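PDB 6OW4: oxidoreductase, short chain dehydrogenase/reductase family protein from Bifidobacterium adolescentis L2-32, which acts as an NADH-dependent 20beta-hydroxysteroid dehydrogenase of the short-chain dehydrogenase/reductase family, binding its nicotinamide cofactor on a Rossmann-type fold. Local coordinates for residues F[112-123]-F[162-173]; F[223-231]-F[277-288]. All coordinates share one frame; numbering follows the deposited sequence.

Contact 1 (F[112-123]-F[162-173]); sequences KTQLVEQLGTVD and IAHEIMREHGHG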
loop_
_atom_site.group_PDB
_atom_site.type_symbol
_atom_site.label_atom_id
_atom_site.label_comp_id
_atom_site.label_asym_id
_atom_site.label_seq_id
_atom_site.Cartn_x
_atom_site.Cartn_y
_atom_site.Cartn_z
ATOM N N LYS F 112 -8.730 29.030 -17.401
ATOM C CA LYS F 112 -7.398 28.832 -18.037
ATOM C C LYS F 112 -6.937 30.157 -18.655
ATOM O O LYS F 112 -5.786 30.557 -18.399
ATOM C CB LYS F 112 -7.472 27.729 -19.097
ATOM C CG LYS F 112 -6.130 27.279 -19.664
ATOM C CD LYS F 112 -6.257 26.275 -20.794
ATOM C CE LYS F 112 -4.954 25.581 -21.132
ATOM N NZ LYS F 112 -3.898 26.541 -21.528
ATOM N N THR F 113 -7.813 30.811 -19.423
ATOM C CA THR F 113 -7.549 32.101 -20.118
ATOM C C THR F 113 -7.193 33.180 -19.088
ATOM O O THR F 113 -6.188 33.886 -19.307
ATOM C CB THR F 113 -8.747 32.516 -20.982
ATOM O OG1 THR F 113 -8.923 31.493 -21.962
ATOM C CG2 THR F 113 -8.568 33.856 -21.661
ATOM N N GLN F 114 -7.978 33.293 -18.011
ATOM C CA GLN F 114 -7.867 34.394 -17.013
ATOM C C GLN F 114 -6.660 34.161 -16.097
ATOM O O GLN F 114 -6.011 35.160 -15.726
ATOM C CB GLN F 114 -9.169 34.534 -16.222
ATOM C CG GLN F 114 -10.313 35.106 -17.048
ATOM C CD GLN F 114 -9.874 36.304 -17.853
ATOM O OE1 GLN F 114 -9.393 37.295 -17.309
ATOM N NE2 GLN F 114 -10.016 36.210 -19.165
ATOM N N LEU F 115 -6.371 32.903 -15.747
ATOM C CA LEU F 115 -5.167 32.520 -14.961
ATOM C C LEU F 115 -3.913 33.038 -15.675
ATOM O O LEU F 115 -3.083 33.677 -15.009
ATOM C CB LEU F 115 -5.119 30.998 -14.790
ATOM C CG LEU F 115 -6.023 30.425 -13.699
ATOM C CD1 LEU F 115 -6.082 28.909 -13.787
ATOM C CD2 LEU F 115 -5.558 30.859 -12.316
ATOM N N VAL F 116 -3.798 32.789 -16.983
ATOM C CA VAL F 116 -2.626 33.193 -17.819
ATOM C C VAL F 116 -2.578 34.725 -17.908
ATOM O O VAL F 116 -1.484 35.289 -17.709
ATOM C CB VAL F 116 -2.675 32.543 -19.217
ATOM C CG1 VAL F 116 -1.581 33.071 -20.134
ATOM C CG2 VAL F 116 -2.603 31.024 -19.137
ATOM N N GLU F 117 -3.718 35.369 -18.188
ATOM C CA GLU F 117 -3.810 36.827 -18.486
ATOM C C GLU F 117 -3.656 37.652 -17.202
ATOM O O GLU F 117 -2.767 38.525 -17.170
ATOM C CB GLU F 117 -5.134 37.162 -19.177
ATOM C CG GLU F 117 -5.151 36.815 -20.654
ATOM C CD GLU F 117 -6.402 37.262 -21.394
ATOM O OE1 GLU F 117 -7.393 37.622 -20.722
ATOM O OE2 GLU F 117 -6.383 37.250 -22.641
ATOM N N GLN F 118 -4.500 37.403 -16.195
ATOM C CA GLN F 118 -4.597 38.237 -14.965
ATOM C C GLN F 118 -3.388 37.983 -14.054
ATOM O O GLN F 118 -2.906 38.957 -13.444
ATOM C CB GLN F 118 -5.912 37.974 -14.226
ATOM C CG GLN F 118 -7.146 38.403 -15.012
ATOM C CD GLN F 118 -8.422 38.374 -14.204
ATOM O OE1 GLN F 118 -8.408 38.328 -12.976
ATOM N NE2 GLN F 118 -9.549 38.412 -14.897
ATOM N N LEU F 119 -2.912 36.735 -13.974
ATOM C CA LEU F 119 -1.862 36.299 -13.010
ATOM C C LEU F 119 -0.484 36.327 -13.686
ATOM O O LEU F 119 0.456 36.877 -13.078
ATOM C CB LEU F 119 -2.208 34.897 -12.497
ATOM C CG LEU F 119 -1.889 34.623 -11.028
ATOM C CD1 LEU F 119 -2.663 35.559 -10.110
ATOM C CD2 LEU F 119 -2.194 33.175 -10.676
ATOM N N GLY F 120 -0.374 35.748 -14.886
ATOM C CA GLY F 120 0.873 35.692 -15.674
ATOM C C GLY F 120 1.194 34.274 -16.112
ATOM O O GLY F 120 1.390 34.062 -17.323
ATOM N N THR F 121 1.249 33.338 -15.158
ATOM C CA THR F 121 1.518 31.893 -15.393
ATOM C C THR F 121 1.066 31.077 -14.176
ATOM O O THR F 121 0.520 31.679 -13.228
ATOM C CB THR F 121 3.000 31.644 -15.709
ATOM O OG1 THR F 121 3.145 30.271 -16.074
ATOM C CG2 THR F 121 3.924 31.964 -14.552
ATOM N N VAL F 122 1.293 29.761 -14.218
ATOM C CA VAL F 122 0.960 28.793 -13.130
ATOM C C VAL F 122 2.200 27.933 -12.858
ATOM O O VAL F 122 2.526 27.082 -13.709
ATOM C CB VAL F 122 -0.273 27.945 -13.505
ATOM C CG1 VAL F 122 -0.485 26.774 -12.557
ATOM C CG2 VAL F 122 -1.531 28.797 -13.578
ATOM N N ASP F 123 2.868 28.179 -11.724
ATOM C CA ASP F 123 4.019 27.390 -11.204
ATOM C C ASP F 123 3.494 26.257 -10.315
ATOM O O ASP F 123 4.149 25.203 -10.262
ATOM C CB ASP F 123 4.989 28.262 -10.403
ATOM C CG ASP F 123 5.660 29.356 -11.214
ATOM O OD1 ASP F 123 6.537 29.024 -12.036
ATOM O OD2 ASP F 123 5.297 30.533 -11.019
ATOM N N ILE F 162 -5.656 21.852 -16.984
ATOM C CA ILE F 162 -5.368 23.253 -17.421
ATOM C C ILE F 162 -4.096 23.748 -16.719
ATOM O O ILE F 162 -3.373 24.557 -17.327
ATOM C CB ILE F 162 -6.570 24.197 -17.198
ATOM C CG1 ILE F 162 -6.942 24.355 -15.720
ATOM C CG2 ILE F 162 -7.761 23.750 -18.032
ATOM C CD1 ILE F 162 -7.771 25.586 -15.431
ATOM N N ALA F 163 -3.827 23.269 -15.501
ATOM C CA ALA F 163 -2.643 23.637 -14.689
ATOM C C ALA F 163 -1.361 23.199 -15.409
ATOM O O ALA F 163 -0.503 24.069 -15.664
ATOM C CB ALA F 163 -2.743 23.027 -13.313
ATOM N N HIS F 164 -1.241 21.908 -15.737
ATOM C CA HIS F 164 -0.032 21.328 -16.386
ATOM C C HIS F 164 -0.030 21.651 -17.886
ATOM O O HIS F 164 1.055 21.570 -18.496
ATOM C CB HIS F 164 0.110 19.829 -16.066
ATOM C CG HIS F 164 -0.894 18.932 -16.706
ATOM N ND1 HIS F 164 -0.925 18.705 -18.067
ATOM C CD2 HIS F 164 -1.868 18.162 -16.174
ATOM C CE1 HIS F 164 -1.891 17.855 -18.349
ATOM N NE2 HIS F 164 -2.485 17.506 -17.203
ATOM N N GLU F 165 -1.185 22.018 -18.454
ATOM C CA GLU F 165 -1.297 22.547 -19.842
ATOM C C GLU F 165 -0.553 23.885 -19.930
ATOM O O GLU F 165 0.294 24.028 -20.833
ATOM C CB GLU F 165 -2.762 22.706 -20.258
ATOM C CG GLU F 165 -3.357 21.453 -20.880
ATOM C CD GLU F 165 -4.846 21.520 -21.180
ATOM O OE1 GLU F 165 -5.465 22.564 -20.894
ATOM O OE2 GLU F 165 -5.386 20.525 -21.703
ATOM N N ILE F 166 -0.860 24.819 -19.023
ATOM C CA ILE F 166 -0.238 26.176 -18.944
ATOM C C ILE F 166 1.281 26.021 -18.799
ATOM O O ILE F 166 2.016 26.718 -19.525
ATOM C CB ILE F 166 -0.844 26.998 -17.786
ATOM C CG1 ILE F 166 -2.287 27.417 -18.085
ATOM C CG2 ILE F 166 0.026 28.204 -17.457
ATOM C CD1 ILE F 166 -3.102 27.761 -16.856
ATOM N N MET F 167 1.717 25.141 -17.891
ATOM C CA MET F 167 3.144 24.927 -17.525
ATOM C C MET F 167 3.952 24.559 -18.773
ATOM O O MET F 167 4.972 25.226 -19.033
ATOM C CB MET F 167 3.276 23.813 -16.485
ATOM C CG MET F 167 2.816 24.229 -15.104
ATOM S SD MET F 167 2.644 22.824 -13.981
ATOM C CE MET F 167 1.941 23.631 -12.544
ATOM N N ARG F 168 3.510 23.533 -19.506
ATOM C CA ARG F 168 4.191 23.028 -20.728
ATOM C C ARG F 168 4.121 24.093 -21.829
ATOM O O ARG F 168 5.156 24.332 -22.482
ATOM C CB ARG F 168 3.559 21.709 -21.177
ATOM C CG ARG F 168 3.801 20.557 -20.213
ATOM C CD ARG F 168 3.151 19.282 -20.704
ATOM N NE ARG F 168 1.700 19.346 -20.612
ATOM C CZ ARG F 168 0.861 18.510 -21.216
ATOM N NH1 ARG F 168 1.322 17.530 -21.977
ATOM N NH2 ARG F 168 -0.442 18.662 -21.061
ATOM N N GLU F 169 2.951 24.715 -22.007
ATOM C CA GLU F 169 2.707 25.790 -23.009
ATOM C C GLU F 169 3.621 26.987 -22.723
ATOM O O GLU F 169 4.046 27.640 -23.696
ATOM C CB GLU F 169 1.235 26.208 -23.004
ATOM C CG GLU F 169 0.329 25.217 -23.715
ATOM C CD GLU F 169 -1.157 25.405 -23.464
ATOM O OE1 GLU F 169 -1.537 26.474 -22.946
ATOM O OE2 GLU F 169 -1.931 24.482 -23.784
ATOM N N HIS F 170 3.905 27.262 -21.444
ATOM C CA HIS F 170 4.795 28.364 -20.987
ATOM C C HIS F 170 6.249 27.881 -20.921
ATOM O O HIS F 170 7.142 28.738 -20.772
ATOM C CB HIS F 170 4.298 28.934 -19.651
ATOM C CG HIS F 170 3.100 29.810 -19.799
ATOM N ND1 HIS F 170 2.746 30.747 -18.848
ATOM C CD2 HIS F 170 2.196 29.920 -20.795
ATOM C CE1 HIS F 170 1.663 31.380 -19.243
ATOM N NE2 HIS F 170 1.308 30.895 -20.437
ATOM N N GLY F 171 6.470 26.564 -21.018
ATOM C CA GLY F 171 7.802 25.944 -21.158
ATOM C C GLY F 171 8.599 26.004 -19.867
ATOM O O GLY F 171 9.746 26.481 -19.907
ATOM N N HIS F 172 8.015 25.528 -18.764
ATOM C CA HIS F 172 8.660 25.448 -17.425
ATOM C C HIS F 172 7.960 24.387 -16.567
ATOM O O HIS F 172 6.884 23.899 -16.977
ATOM C CB HIS F 172 8.684 26.829 -16.751
ATOM C CG HIS F 172 7.339 27.433 -16.521
ATOM N ND1 HIS F 172 6.548 27.092 -15.439
ATOM C CD2 HIS F 172 6.650 28.368 -17.211
ATOM C CE1 HIS F 172 5.427 27.782 -15.480
ATOM N NE2 HIS F 172 5.465 28.572 -16.558
ATOM N N GLY F 173 8.562 24.051 -15.422
ATOM C CA GLY F 173 8.072 23.024 -14.483
ATOM C C GLY F 173 7.020 23.574 -13.537
ATOM O O GLY F 173 6.544 24.703 -13.773
HETATM O O HOH W 1 8.553 26.329 -12.225
#

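Contact 2 (F[223-231]-F[277-288]); sequences IRSNTISPG and SSYVTGTDIRVD. With NAD (nicotinamide-adenine-dinucleotide), chain N.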
loop_
_atom_site.group_PDB
_atom_site.type_symbol
_atom_site.label_atom_id
_atom_site.label_comp_id
_atom_site.label_asym_id
_atom_site.label_seq_id
_atom_site.Cartn_x
_atom_site.Cartn_y
_atom_site.Cartn_z
ATOM N N ILE F 223 7.471 18.884 -13.932
ATOM C CA ILE F 223 6.207 19.014 -13.149
ATOM C C ILE F 223 6.136 17.851 -12.154
ATOM O O ILE F 223 6.233 16.691 -12.594
ATOM C CB ILE F 223 4.982 19.071 -14.089
ATOM C CG1 ILE F 223 5.074 20.260 -15.052
ATOM C CG2 ILE F 223 3.680 19.086 -13.296
ATOM C CD1 ILE F 223 4.041 20.257 -16.155
ATOM N N ARG F 224 6.001 18.164 -10.861
ATOM C CA ARG F 224 5.758 17.181 -9.773
ATOM C C ARG F 224 4.256 17.144 -9.480
ATOM O O ARG F 224 3.604 18.199 -9.617
ATOM C CB ARG F 224 6.567 17.545 -8.523
ATOM C CG ARG F 224 8.071 17.542 -8.745
ATOM C CD ARG F 224 8.879 17.885 -7.508
ATOM N NE ARG F 224 8.519 19.173 -6.924
ATOM C CZ ARG F 224 7.768 19.351 -5.837
ATOM N NH1 ARG F 224 7.265 18.318 -5.178
ATOM N NH2 ARG F 224 7.523 20.577 -5.408
ATOM N N SER F 225 3.735 15.971 -9.114
ATOM C CA SER F 225 2.305 15.733 -8.789
ATOM C C SER F 225 2.208 14.854 -7.542
ATOM O O SER F 225 2.673 13.700 -7.595
ATOM C CB SER F 225 1.572 15.110 -9.950
ATOM O OG SER F 225 0.197 14.920 -9.639
ATOM N N ASN F 226 1.624 15.387 -6.469
ATOM C CA ASN F 226 1.474 14.685 -5.168
ATOM C C ASN F 226 0.057 14.914 -4.639
ATOM O O ASN F 226 -0.613 15.850 -5.113
ATOM C CB ASN F 226 2.529 15.142 -4.158
ATOM C CG ASN F 226 3.935 14.777 -4.582
ATOM O OD1 ASN F 226 4.306 13.604 -4.571
ATOM N ND2 ASN F 226 4.722 15.774 -4.956
ATOM N N THR F 227 -0.365 14.077 -3.690
ATOM C CA THR F 227 -1.674 14.173 -2.999
ATOM C C THR F 227 -1.456 14.408 -1.503
ATOM O O THR F 227 -0.430 13.952 -0.965
ATOM C CB THR F 227 -2.514 12.913 -3.224
ATOM O OG1 THR F 227 -1.759 11.800 -2.747
ATOM C CG2 THR F 227 -2.878 12.708 -4.676
ATOM N N ILE F 228 -2.404 15.106 -0.878
ATOM C CA ILE F 228 -2.535 15.243 0.598
ATOM C C ILE F 228 -3.823 14.523 1.002
ATOM O O ILE F 228 -4.879 14.850 0.432
ATOM C CB ILE F 228 -2.529 16.728 1.009
ATOM C CG1 ILE F 228 -1.256 17.427 0.527
ATOM C CG2 ILE F 228 -2.723 16.882 2.512
ATOM C CD1 ILE F 228 -1.260 18.923 0.732
ATOM N N SER F 229 -3.722 13.559 1.919
ATOM C CA SER F 229 -4.855 12.749 2.435
ATOM C C SER F 229 -5.154 13.162 3.871
ATOM O O SER F 229 -4.782 12.459 4.810
ATOM C CB SER F 229 -4.550 11.281 2.331
ATOM O OG SER F 229 -4.447 10.890 0.972
ATOM N N PRO F 230 -5.826 14.317 4.092
ATOM C CA PRO F 230 -6.140 14.764 5.446
ATOM C C PRO F 230 -7.107 13.790 6.134
ATOM O O PRO F 230 -7.934 13.207 5.454
ATOM C CB PRO F 230 -6.783 16.146 5.250
ATOM C CG PRO F 230 -7.309 16.118 3.833
ATOM C CD PRO F 230 -6.343 15.238 3.068
ATOM N N GLY F 231 -6.954 13.619 7.448
ATOM C CA GLY F 231 -7.920 12.903 8.301
ATOM C C GLY F 231 -9.059 13.825 8.692
ATOM O O GLY F 231 -9.474 14.636 7.845
ATOM N N SER F 277 10.391 19.911 -1.252
ATOM C CA SER F 277 9.937 18.572 -1.714
ATOM C C SER F 277 10.337 18.340 -3.178
ATOM O O SER F 277 9.616 17.596 -3.872
ATOM C CB SER F 277 8.449 18.446 -1.527
ATOM O OG SER F 277 7.764 19.391 -2.337
ATOM N N SER F 278 11.466 18.910 -3.613
ATOM C CA SER F 278 11.924 18.952 -5.029
ATOM C C SER F 278 12.178 17.544 -5.592
ATOM O O SER F 278 12.187 17.417 -6.830
ATOM C CB SER F 278 13.146 19.826 -5.185
ATOM O OG SER F 278 14.156 19.453 -4.261
ATOM N N TYR F 279 12.389 16.530 -4.741
ATOM C CA TYR F 279 12.568 15.113 -5.161
ATOM C C TYR F 279 11.389 14.257 -4.673
ATOM O O TYR F 279 11.547 13.021 -4.546
ATOM C CB TYR F 279 13.902 14.559 -4.657
ATOM C CG TYR F 279 14.410 13.364 -5.426
ATOM C CD1 TYR F 279 14.702 13.457 -6.778
ATOM C CD2 TYR F 279 14.606 12.140 -4.805
ATOM C CE1 TYR F 279 15.169 12.366 -7.494
ATOM C CE2 TYR F 279 15.073 11.039 -5.507
ATOM C CZ TYR F 279 15.354 11.151 -6.857
ATOM O OH TYR F 279 15.817 10.072 -7.553
ATOM N N VAL F 280 10.239 14.892 -4.427
ATOM C CA VAL F 280 8.966 14.213 -4.043
ATOM C C VAL F 280 7.972 14.385 -5.196
ATOM O O VAL F 280 7.618 15.538 -5.506
ATOM C CB VAL F 280 8.396 14.767 -2.721
ATOM C CG1 VAL F 280 7.255 13.905 -2.197
ATOM C CG2 VAL F 280 9.475 14.927 -1.661
ATOM N N THR F 281 7.555 13.278 -5.813
ATOM C CA THR F 281 6.520 13.245 -6.881
ATOM C C THR F 281 5.854 11.865 -6.904
ATOM O O THR F 281 6.542 10.873 -6.611
ATOM C CB THR F 281 7.125 13.629 -8.238
ATOM O OG1 THR F 281 6.055 13.842 -9.158
ATOM C CG2 THR F 281 8.075 12.588 -8.787
ATOM N N GLY F 282 4.560 11.820 -7.229
ATOM C CA GLY F 282 3.790 10.577 -7.418
ATOM C C GLY F 282 3.579 9.820 -6.117
ATOM O O GLY F 282 3.404 8.589 -6.179
ATOM N N THR F 283 3.578 10.526 -4.981
ATOM C CA THR F 283 3.333 9.943 -3.635
ATOM C C THR F 283 2.239 10.737 -2.913
ATOM O O THR F 283 1.777 11.760 -3.454
ATOM C CB THR F 283 4.625 9.867 -2.811
ATOM O OG1 THR F 283 4.343 9.067 -1.664
ATOM C CG2 THR F 283 5.154 11.219 -2.382
ATOM N N ASP F 284 1.848 10.256 -1.731
ATOM C CA ASP F 284 0.784 10.839 -0.877
ATOM C C ASP F 284 1.385 11.194 0.485
ATOM O O ASP F 284 2.233 10.427 0.973
ATOM C CB ASP F 284 -0.374 9.857 -0.704
ATOM C CG ASP F 284 -1.487 10.386 0.182
ATOM O OD1 ASP F 284 -2.028 11.466 -0.137
ATOM O OD2 ASP F 284 -1.796 9.720 1.191
ATOM N N ILE F 285 0.950 12.307 1.074
ATOM C CA ILE F 285 1.277 12.690 2.479
ATOM C C ILE F 285 -0.033 12.705 3.272
ATOM O O ILE F 285 -0.869 13.599 3.027
ATOM C CB ILE F 285 2.039 14.030 2.530
ATOM C CG1 ILE F 285 3.265 14.000 1.611
ATOM C CG2 ILE F 285 2.406 14.383 3.966
ATOM C CD1 ILE F 285 4.199 15.184 1.753
ATOM N N ARG F 286 -0.208 11.723 4.161
ATOM C CA ARG F 286 -1.371 11.625 5.079
ATOM C C ARG F 286 -1.152 12.594 6.245
ATOM O O ARG F 286 -0.053 12.575 6.830
ATOM C CB ARG F 286 -1.554 10.186 5.570
ATOM C CG ARG F 286 -1.749 9.179 4.446
ATOM C CD ARG F 286 -2.075 7.780 4.931
ATOM N NE ARG F 286 -1.760 6.785 3.912
ATOM C CZ ARG F 286 -2.076 5.493 3.980
ATOM N NH1 ARG F 286 -2.732 5.019 5.025
ATOM N NH2 ARG F 286 -1.738 4.677 2.997
ATOM N N VAL F 287 -2.160 13.417 6.544
ATOM C CA VAL F 287 -2.161 14.393 7.672
ATOM C C VAL F 287 -3.408 14.107 8.518
ATOM O O VAL F 287 -4.395 14.855 8.389
ATOM C CB VAL F 287 -2.115 15.842 7.148
ATOM C CG1 VAL F 287 -1.872 16.843 8.266
ATOM C CG2 VAL F 287 -1.069 16.010 6.055
ATOM N N ASP F 288 -3.355 13.048 9.336
ATOM C CA ASP F 288 -4.546 12.417 9.967
ATOM C C ASP F 288 -4.343 12.162 11.468
ATOM O O ASP F 288 -5.208 11.484 12.062
ATOM C CB ASP F 288 -4.886 11.105 9.258
ATOM C CG ASP F 288 -3.803 10.040 9.344
ATOM O OD1 ASP F 288 -2.737 10.325 9.928
ATOM O OD2 ASP F 288 -4.033 8.932 8.826
HETATM P PA NAD N . -15.403 22.797 2.161
HETATM O O1A NAD N . -16.707 22.174 1.784
HETATM O O2A NAD N . -15.639 24.221 2.687
HETATM O O5B NAD N . -14.413 22.874 0.918
HETATM C C5B NAD N . -14.825 22.423 -0.373
HETATM C C4B NAD N . -14.804 23.647 -1.332
HETATM O O4B NAD N . -14.885 23.090 -2.793
HETATM C C3B NAD N . -15.794 24.419 -1.160
HETATM O O3B NAD N . -15.376 25.821 -0.991
HETATM C C2B NAD N . -16.739 24.298 -2.523
HETATM O O2B NAD N . -17.379 25.576 -2.806
HETATM C C1B NAD N . -15.953 23.960 -3.466
HETATM N N9A NAD N . -16.708 23.156 -4.480
HETATM C C8A NAD N . -17.489 22.051 -4.499
HETATM N N7A NAD N . -17.894 21.842 -5.777
HETATM C C5A NAD N . -17.366 22.818 -6.544
HETATM C C6A NAD N . -17.468 23.069 -7.919
HETATM N N6A NAD N . -18.126 22.453 -9.024
HETATM N N1A NAD N . -16.828 24.133 -8.459
HETATM C C2A NAD N . -16.080 24.969 -7.665
HETATM N N3A NAD N . -15.977 24.721 -6.301
HETATM C C4A NAD N . -16.625 23.641 -5.751
HETATM O O3 NAD N . -14.703 21.884 3.338
HETATM P PN NAD N . -13.140 21.493 3.357
HETATM O O1N NAD N . -12.855 20.743 4.627
HETATM O O2N NAD N . -12.298 22.770 3.306
HETATM O O5D NAD N . -12.825 20.537 2.119
HETATM C C5D NAD N . -11.837 20.880 1.158
HETATM C C4D NAD N . -11.328 19.590 0.464
HETATM O O4D NAD N . -10.750 18.817 1.341
HETATM C C3D NAD N . -12.481 18.795 -0.120
HETATM O O3D NAD N . -12.151 18.349 -1.373
HETATM C C2D NAD N . -12.661 17.600 0.862
HETATM O O2D NAD N . -13.260 16.465 0.105
HETATM C C1D NAD N . -11.464 17.363 1.277
HETATM N N1N NAD N . -11.382 16.742 2.603
HETATM C C2N NAD N . -11.737 17.450 3.743
HETATM C C3N NAD N . -11.651 16.847 5.008
HETATM C C7N NAD N . -12.053 17.619 6.288
HETATM O O7N NAD N . -12.483 17.009 7.249
HETATM N N7N NAD N . -11.925 19.033 6.365
HETATM C C4N NAD N . -11.204 15.544 5.118
HETATM C C5N NAD N . -10.843 14.834 3.984
HETATM C C6N NAD N . -10.927 15.446 2.726
HETATM O O HOH W 2 6.729 14.251 -11.756
HETATM O O HOH W 3 0.727 11.108 -6.313
#

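Contact 1 (F[112-123]-F[162-173])
I166 packs between V116 and V122, joining segments 112-123 and 162-173. Its CD1 meets V122 CG2 at 3.8 Å, and its CG1 packs on V116 CG2 at the same separation as the two side chains overlap antiparallel. Deeper in, V122 CG1 reaches the CE methyl of M167, while L115 CD1 meets I162 CD1; V122, L115 and A163 also touch F45 of the sheet beneath. This inner side is tight: V122 O lies 3.2 Å from M167 CG and, like V122 N, is buried without a polar partner. Polar groups gather toward the outer side. K112, with CG anti to the backbone N (chi1 -171°), lays its aliphatic chain along I162 and I166, filling a hole among I162, E165, I166 and E169. Its end bends so that NZ forms a salt bridge to E169 OE1 at 2.8 Å, meeting the syn side of the carboxylate 22° out of plane. E165 lies across this chain, roughly perpendicular to it, and has its own salt bridge with R161. Where segment 112-123 leaves its helix, T121 OG1 hydrogen-bonds to two imidazoles, H170 ND1 at 2.8 Å and H172 NE2 at 2.9 Å. H172 ND1 donates to G173 O, which helps fix its ring. The outer side is looser, with E169 exposed and a water weakly bridging D123 OD1 and G173 O; the other carboxylate oxygen of D123 bonds to K43 N. The axes of the short helical segments 112-119 and 162-170 approach to 10.7 Å at 48°. Helices 105-119 and 142-170 precede strands 124-127 and 174-179, so this is the packing of neighbouring crossover helices over the parallel sheet of a Rossmann fold.

Contact 2 (F[223-231]-F[277-288])
The two C-terminal strands of the Rossmann sheet meet here: 223-230 pairs in parallel with strand 284-287, outermost within this chain, T227 opposite D284 and S229 opposite R286. Backbone bonds alternate across the pair, from G282 N to S225 O through to G231 N with V287 O. At the cofactor end, G231 O comes within 3.4 Å of NAD C4N, and P230 CG touches the nicotinamide ring. At the other end R224, bent at chi3, lays one guanidinium face over S277 and S278, and NH1 donates to V280 O at 2.8 Å, nearly straight (161°) and in the guanidinium plane; NH2 bonds to L272 O. N226 ND2 donates to the same V280 O from above its carbonyl plane, while N226 OD1 accepts from T283 N. A methionine in place of R224 would probably leave the carbonyl of L272 without this donor, V280 O with one of its two donors here, and the 277-280 turn less firmly fixed to the strand. On the face bearing T227, S229 and D284, T227 OG1 (2.6 Å, anti side) and S229 OG (2.7 Å, syn side) both donate to D284 OD1 from the same side of its plane.

Overall arrangement
Contact 2 is the more central, its centre about 9 Å from that of the chain against about 17 Å for contact 1, and three quarters of its touching residues are buried. The chemistry follows the place: contact 2 joins adjacent strands by backbone bonds, with side-chain bonds from R224, N226 and T281 holding residues 277-283, while contact 1 joins helices covering the sheet through side chains, apolar inside and charged on its outer side. Strand 174-179 links them, following helix 142-170 and pairing with strand 223-230. They also touch directly, M167 SD lying 3.6 Å from I223 CD1. Different copies border them: R168 forms a salt bridge with D139 of the second subunit, while Y279 bonds to the third.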